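Local coordinates for taurocyamine kinase (Schistosoma mansoni, PDB 4WOD), which catalyses the reversible transfer of phosphate from ATP to taurocyamine, using magnesium, to give the phosphagen N-phosphotaurocyamine and ADP, at residues A[283-297]-A[345-357]. The protein carries 4 engineered substitutions. Numbering follows the deposited sequence.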
loop_
_atom_site.group_PDB
_atom_site.type_symbol
_atom_site.label_atom_id
_atom_site.label_comp_id
_atom_site.label_asym_id
_atom_site.label_seq_id
_atom_site.Cartn_x
_atom_site.Cartn_y
_atom_site.Cartn_z
ATOM N N LYS A 283 -20.546 -2.737 2.615
ATOM C CA LYS A 283 -20.450 -2.566 1.160
ATOM C C LYS A 283 -19.764 -1.251 0.797
ATOM O O LYS A 283 -20.394 -0.193 0.798
ATOM C CB LYS A 283 -21.833 -2.610 0.505
ATOM C CG LYS A 283 -22.598 -3.907 0.683
ATOM C CD LYS A 283 -24.098 -3.632 0.693
ATOM C CE LYS A 283 -24.828 -4.368 1.817
ATOM N NZ LYS A 283 -26.127 -3.707 2.189
ATOM N N ILE A 284 -18.480 -1.326 0.462
ATOM C CA ILE A 284 -17.708 -0.143 0.094
ATOM C C ILE A 284 -16.911 -0.340 -1.215
ATOM O O ILE A 284 -15.696 -0.114 -1.248
ATOM C CB ILE A 284 -16.738 0.240 1.231
ATOM C CG1 ILE A 284 -15.805 -0.937 1.561
ATOM C CG2 ILE A 284 -17.540 0.610 2.500
ATOM C CD1 ILE A 284 -14.572 -0.544 2.321
ATOM N N PRO A 285 -17.600 -0.725 -2.306
ATOM C CA PRO A 285 -16.891 -1.025 -3.560
ATOM C C PRO A 285 -16.080 0.149 -4.127
ATOM O O PRO A 285 -15.015 -0.083 -4.700
ATOM C CB PRO A 285 -18.031 -1.396 -4.525
ATOM C CG PRO A 285 -19.213 -0.642 -3.998
ATOM C CD PRO A 285 -19.063 -0.748 -2.492
ATOM N N MET A 286 -16.558 1.384 -3.980
ATOM C CA MET A 286 -15.867 2.487 -4.621
ATOM C C MET A 286 -14.638 2.862 -3.823
ATOM O O MET A 286 -13.580 3.104 -4.392
ATOM C CB MET A 286 -16.799 3.689 -4.802
ATOM C CG MET A 286 -16.359 4.613 -5.922
ATOM S SD MET A 286 -17.748 5.507 -6.668
ATOM C CE MET A 286 -18.416 4.244 -7.734
ATOM N N LEU A 287 -14.770 2.874 -2.496
ATOM C CA LEU A 287 -13.641 3.126 -1.615
ATOM C C LEU A 287 -12.575 2.043 -1.763
ATOM O O LEU A 287 -11.377 2.342 -1.793
ATOM C CB LEU A 287 -14.109 3.203 -0.156
ATOM C CG LEU A 287 -13.113 3.196 1.003
ATOM C CD1 LEU A 287 -12.172 4.409 1.002
ATOM C CD2 LEU A 287 -13.903 3.128 2.316
ATOM N N ALA A 288 -13.030 0.798 -1.859
ATOM C CA ALA A 288 -12.146 -0.359 -1.974
ATOM C C ALA A 288 -11.298 -0.295 -3.234
ATOM O O ALA A 288 -10.245 -0.946 -3.326
ATOM C CB ALA A 288 -12.958 -1.642 -1.965
ATOM N N SER A 289 -11.757 0.491 -4.202
ATOM C CA SER A 289 -11.112 0.552 -5.510
ATOM C C SER A 289 -10.074 1.676 -5.590
ATOM O O SER A 289 -9.365 1.806 -6.592
ATOM C CB SER A 289 -12.161 0.741 -6.607
ATOM O OG SER A 289 -12.605 2.088 -6.649
ATOM N N LEU A 290 -10.001 2.503 -4.553
ATOM C CA LEU A 290 -9.004 3.565 -4.534
ATOM C C LEU A 290 -7.626 2.910 -4.472
ATOM O O LEU A 290 -7.483 1.834 -3.894
ATOM C CB LEU A 290 -9.225 4.521 -3.360
ATOM C CG LEU A 290 -10.514 5.356 -3.501
ATOM C CD1 LEU A 290 -10.832 6.077 -2.228
ATOM C CD2 LEU A 290 -10.388 6.351 -4.662
ATOM N N PRO A 291 -6.624 3.535 -5.107
ATOM C CA PRO A 291 -5.292 2.917 -5.145
ATOM C C PRO A 291 -4.676 2.745 -3.763
ATOM O O PRO A 291 -4.010 1.731 -3.511
ATOM C CB PRO A 291 -4.483 3.895 -5.992
ATOM C CG PRO A 291 -5.500 4.497 -6.910
ATOM C CD PRO A 291 -6.734 4.663 -6.048
ATOM N N ASN A 292 -4.917 3.705 -2.876
ATOM C CA ASN A 292 -4.410 3.641 -1.522
ATOM C C ASN A 292 -5.486 3.295 -0.471
ATOM O O ASN A 292 -5.401 3.750 0.673
ATOM C CB ASN A 292 -3.738 4.972 -1.161
ATOM C CG ASN A 292 -4.671 6.154 -1.323
ATOM O OD1 ASN A 292 -5.629 6.092 -2.095
ATOM N ND2 ASN A 292 -4.400 7.236 -0.592
ATOM N N PHE A 293 -6.479 2.499 -0.869
ATOM C CA PHE A 293 -7.528 1.977 0.029
ATOM C C PHE A 293 -6.974 1.521 1.377
ATOM O O PHE A 293 -7.379 2.019 2.422
ATOM C CB PHE A 293 -8.267 0.816 -0.662
ATOM C CG PHE A 293 -9.217 0.040 0.239
ATOM C CD1 PHE A 293 -10.271 0.670 0.886
ATOM C CD2 PHE A 293 -9.083 -1.344 0.385
ATOM C CE1 PHE A 293 -11.151 -0.059 1.693
ATOM C CE2 PHE A 293 -9.957 -2.076 1.180
ATOM C CZ PHE A 293 -10.992 -1.431 1.837
ATOM N N LYS A 294 -6.022 0.592 1.354
ATOM C CA LYS A 294 -5.393 0.119 2.595
ATOM C C LYS A 294 -4.825 1.257 3.454
ATOM O O LYS A 294 -5.041 1.291 4.674
ATOM C CB LYS A 294 -4.282 -0.889 2.279
ATOM C CG LYS A 294 -4.771 -2.153 1.576
ATOM C CD LYS A 294 -5.643 -2.997 2.492
ATOM C CE LYS A 294 -6.169 -4.267 1.809
ATOM N NZ LYS A 294 -5.097 -5.241 1.455
ATOM N N GLU A 295 -4.109 2.187 2.831
ATOM C CA GLU A 295 -3.475 3.260 3.576
ATOM C C GLU A 295 -4.545 4.166 4.162
ATOM O O GLU A 295 -4.415 4.627 5.297
ATOM C CB GLU A 295 -2.509 4.060 2.693
ATOM C CG GLU A 295 -1.243 3.282 2.249
ATOM C CD GLU A 295 -1.530 2.139 1.253
ATOM O OE1 GLU A 295 -2.621 2.121 0.631
ATOM O OE2 GLU A 295 -0.664 1.243 1.097
ATOM N N ILE A 296 -5.604 4.399 3.386
ATOM C CA ILE A 296 -6.726 5.223 3.841
ATOM C C ILE A 296 -7.338 4.631 5.109
ATOM O O ILE A 296 -7.536 5.341 6.102
ATOM C CB ILE A 296 -7.807 5.362 2.759
ATOM C CG1 ILE A 296 -7.244 6.106 1.543
ATOM C CG2 ILE A 296 -9.028 6.113 3.309
ATOM C CD1 ILE A 296 -8.271 6.417 0.482
ATOM N N CYS A 297 -7.592 3.322 5.089
ATOM C CA CYS A 297 -8.098 2.625 6.287
ATOM C C CYS A 297 -7.159 2.751 7.485
ATOM O O CYS A 297 -7.571 3.189 8.567
ATOM C CB CYS A 297 -8.347 1.138 5.997
ATOM S SG CYS A 297 -9.636 0.771 4.784
ATOM N N LEU A 345 -14.989 6.169 7.075
ATOM C CA LEU A 345 -14.835 5.420 5.825
ATOM C C LEU A 345 -16.161 5.256 5.089
ATOM O O LEU A 345 -16.222 5.363 3.859
ATOM C CB LEU A 345 -14.220 4.054 6.099
ATOM C CG LEU A 345 -12.808 4.007 6.681
ATOM C CD1 LEU A 345 -12.405 2.552 6.910
ATOM C CD2 LEU A 345 -11.816 4.728 5.739
ATOM N N LEU A 346 -17.224 4.994 5.836
ATOM C CA LEU A 346 -18.532 4.845 5.219
ATOM C C LEU A 346 -19.018 6.205 4.696
ATOM O O LEU A 346 -19.638 6.283 3.623
ATOM C CB LEU A 346 -19.539 4.223 6.212
ATOM C CG LEU A 346 -19.267 2.793 6.696
ATOM C CD1 LEU A 346 -20.224 2.432 7.809
ATOM C CD2 LEU A 346 -19.337 1.744 5.577
ATOM N N GLU A 347 -18.736 7.277 5.437
ATOM C CA GLU A 347 -19.064 8.624 4.955
ATOM C C GLU A 347 -18.301 8.915 3.650
ATOM O O GLU A 347 -18.834 9.532 2.719
ATOM C CB GLU A 347 -18.739 9.686 6.010
ATOM C CG GLU A 347 -19.743 9.761 7.146
ATOM C CD GLU A 347 -19.323 10.715 8.263
ATOM O OE1 GLU A 347 -18.128 11.026 8.379
ATOM O OE2 GLU A 347 -20.191 11.141 9.045
ATOM N N LEU A 348 -17.063 8.432 3.575
ATOM C CA LEU A 348 -16.268 8.618 2.365
ATOM C C LEU A 348 -16.815 7.790 1.195
ATOM O O LEU A 348 -16.798 8.249 0.047
ATOM C CB LEU A 348 -14.803 8.280 2.635
ATOM C CG LEU A 348 -13.802 8.674 1.547
ATOM C CD1 LEU A 348 -13.988 10.131 1.165
ATOM C CD2 LEU A 348 -12.382 8.431 2.038
ATOM N N GLU A 349 -17.320 6.585 1.461
ATOM C CA GLU A 349 -17.929 5.796 0.393
ATOM C C GLU A 349 -19.137 6.550 -0.165
ATOM O O GLU A 349 -19.350 6.625 -1.385
ATOM C CB GLU A 349 -18.353 4.413 0.887
ATOM C CG GLU A 349 -19.199 3.639 -0.102
ATOM C CD GLU A 349 -18.398 3.070 -1.277
ATOM O OE1 GLU A 349 -17.149 3.062 -1.205
ATOM O OE2 GLU A 349 -19.020 2.622 -2.265
ATOM N N VAL A 350 -19.932 7.110 0.737
ATOM C CA VAL A 350 -21.123 7.860 0.327
ATOM C C VAL A 350 -20.722 9.054 -0.539
ATOM O O VAL A 350 -21.332 9.299 -1.582
ATOM C CB VAL A 350 -21.929 8.324 1.552
ATOM C CG1 VAL A 350 -22.977 9.363 1.145
ATOM C CG2 VAL A 350 -22.593 7.132 2.210
ATOM N N MET A 351 -19.679 9.767 -0.130
ATOM C CA MET A 351 -19.194 10.913 -0.893
ATOM C C MET A 351 -18.712 10.477 -2.266
ATOM O O MET A 351 -19.030 11.116 -3.268
ATOM C CB MET A 351 -18.072 11.644 -0.149
ATOM C CG MET A 351 -18.533 12.433 1.069
ATOM S SD MET A 351 -17.174 13.210 1.976
ATOM C CE MET A 351 -16.797 11.954 3.165
ATOM N N LEU A 352 -17.959 9.383 -2.315
ATOM C CA LEU A 352 -17.497 8.854 -3.596
ATOM C C LEU A 352 -18.657 8.509 -4.512
ATOM O O LEU A 352 -18.645 8.853 -5.698
ATOM C CB LEU A 352 -16.629 7.611 -3.394
ATOM C CG LEU A 352 -15.256 7.765 -2.740
ATOM C CD1 LEU A 352 -14.748 6.403 -2.282
ATOM C CD2 LEU A 352 -14.217 8.443 -3.698
ATOM N N GLN A 353 -19.658 7.817 -3.967
ATOM C CA GLN A 353 -20.798 7.391 -4.757
ATOM C C GLN A 353 -21.487 8.612 -5.352
ATOM O O GLN A 353 -21.839 8.603 -6.529
ATOM C CB GLN A 353 -21.780 6.543 -3.914
ATOM C CG GLN A 353 -21.236 5.152 -3.553
ATOM C CD GLN A 353 -21.008 4.255 -4.769
ATOM O OE1 GLN A 353 -21.577 4.480 -5.841
ATOM N NE2 GLN A 353 -20.166 3.235 -4.607
ATOM N N GLU A 354 -21.623 9.678 -4.567
ATOM C CA GLU A 354 -22.275 10.897 -5.058
ATOM C C GLU A 354 -21.412 11.721 -6.042
ATOM O O GLU A 354 -21.904 12.149 -7.093
ATOM C CB GLU A 354 -22.696 11.775 -3.879
ATOM C CG GLU A 354 -23.763 11.119 -3.003
ATOM C CD GLU A 354 -25.031 10.774 -3.793
ATOM O OE1 GLU A 354 -25.514 11.643 -4.554
ATOM O OE2 GLU A 354 -25.516 9.619 -3.689
ATOM N N TYR A 355 -20.144 11.930 -5.710
ATOM C CA TYR A 355 -19.262 12.777 -6.527
ATOM C C TYR A 355 -18.991 12.159 -7.899
ATOM O O TYR A 355 -18.683 12.880 -8.845
ATOM C CB TYR A 355 -17.935 13.031 -5.809
ATOM C CG TYR A 355 -17.211 14.288 -6.238
ATOM C CD1 TYR A 355 -17.719 15.541 -5.917
ATOM C CD2 TYR A 355 -16.008 14.226 -6.933
ATOM C CE1 TYR A 355 -17.077 16.682 -6.289
ATOM C CE2 TYR A 355 -15.344 15.380 -7.310
ATOM C CZ TYR A 355 -15.890 16.607 -6.984
ATOM O OH TYR A 355 -15.253 17.770 -7.329
ATOM N N ASN A 356 -19.162 10.843 -8.022
ATOM C CA ASN A 356 -18.789 10.150 -9.260
ATOM C C ASN A 356 -19.984 9.611 -10.024
ATOM O O ASN A 356 -19.832 8.823 -10.949
ATOM C CB ASN A 356 -17.800 9.021 -8.960
ATOM C CG ASN A 356 -16.461 9.551 -8.442
ATOM O OD1 ASN A 356 -15.594 9.954 -9.217
ATOM N ND2 ASN A 356 -16.306 9.577 -7.130
ATOM N N LYS A 357 -21.175 10.055 -9.635
ATOM C CA LYS A 357 -22.400 9.715 -10.355
ATOM C C LYS A 357 -22.223 10.180 -11.803
ATOM O O LYS A 357 -21.855 11.322 -12.044
ATOM C CB LYS A 357 -23.614 10.408 -9.720
ATOM C CG LYS A 357 -24.735 9.496 -9.293
ATOM C CD LYS A 357 -26.033 10.286 -9.032
ATOM C CE LYS A 357 -26.840 10.450 -10.336
ATOM N NZ LYS A 357 -28.185 11.129 -10.182
HETATM O O HOH W 1 -21.694 1.560 -1.605
#
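Leu287 and Glu349 bring the two backbones closest, their CA atoms 5.4 Å apart. Residues 283-297 leave a strand, make a weakly bonded helical turn near 285-288 and enter helix 293-297. Helix 345-355 is the end of a longer helix, and its axis lies at 136° to that of helix 293-297. Glu349 turns its carboxylate onto the start of the short turn. Glu349 OE1 accepts a hydrogen bond from Leu287 N at 2.7 Å. Glu349 OE2 accepts one from Met286 N at 3.2 Å. Both oxygens use their syn lone pairs. Gln353 NE2 gives a second bond to Glu349 OE2 at 2.7 Å, from the anti side and 35° out of the carboxylate plane. A water donates to both Glu349 OE2 and Lys283 O. A bend at chi2 of Glu349 (75°) turns the carboxylate to these amides. In the catalytic domain of the first phosphagen kinase repeat, the contact joins the link following sheet strand 277-283 to helix 331-355. Leu287 is a knob among Leu345, Leu348, Glu349 and Leu352. Leu290 CD1 meets Leu352 CD1 tip to tip at 3.9 Å. The Met286 side chain slants across Leu352, CG against CB. Leu345 CD2 touches Ile296 CG2, and Leu345 CD1 touches Cys297 SG.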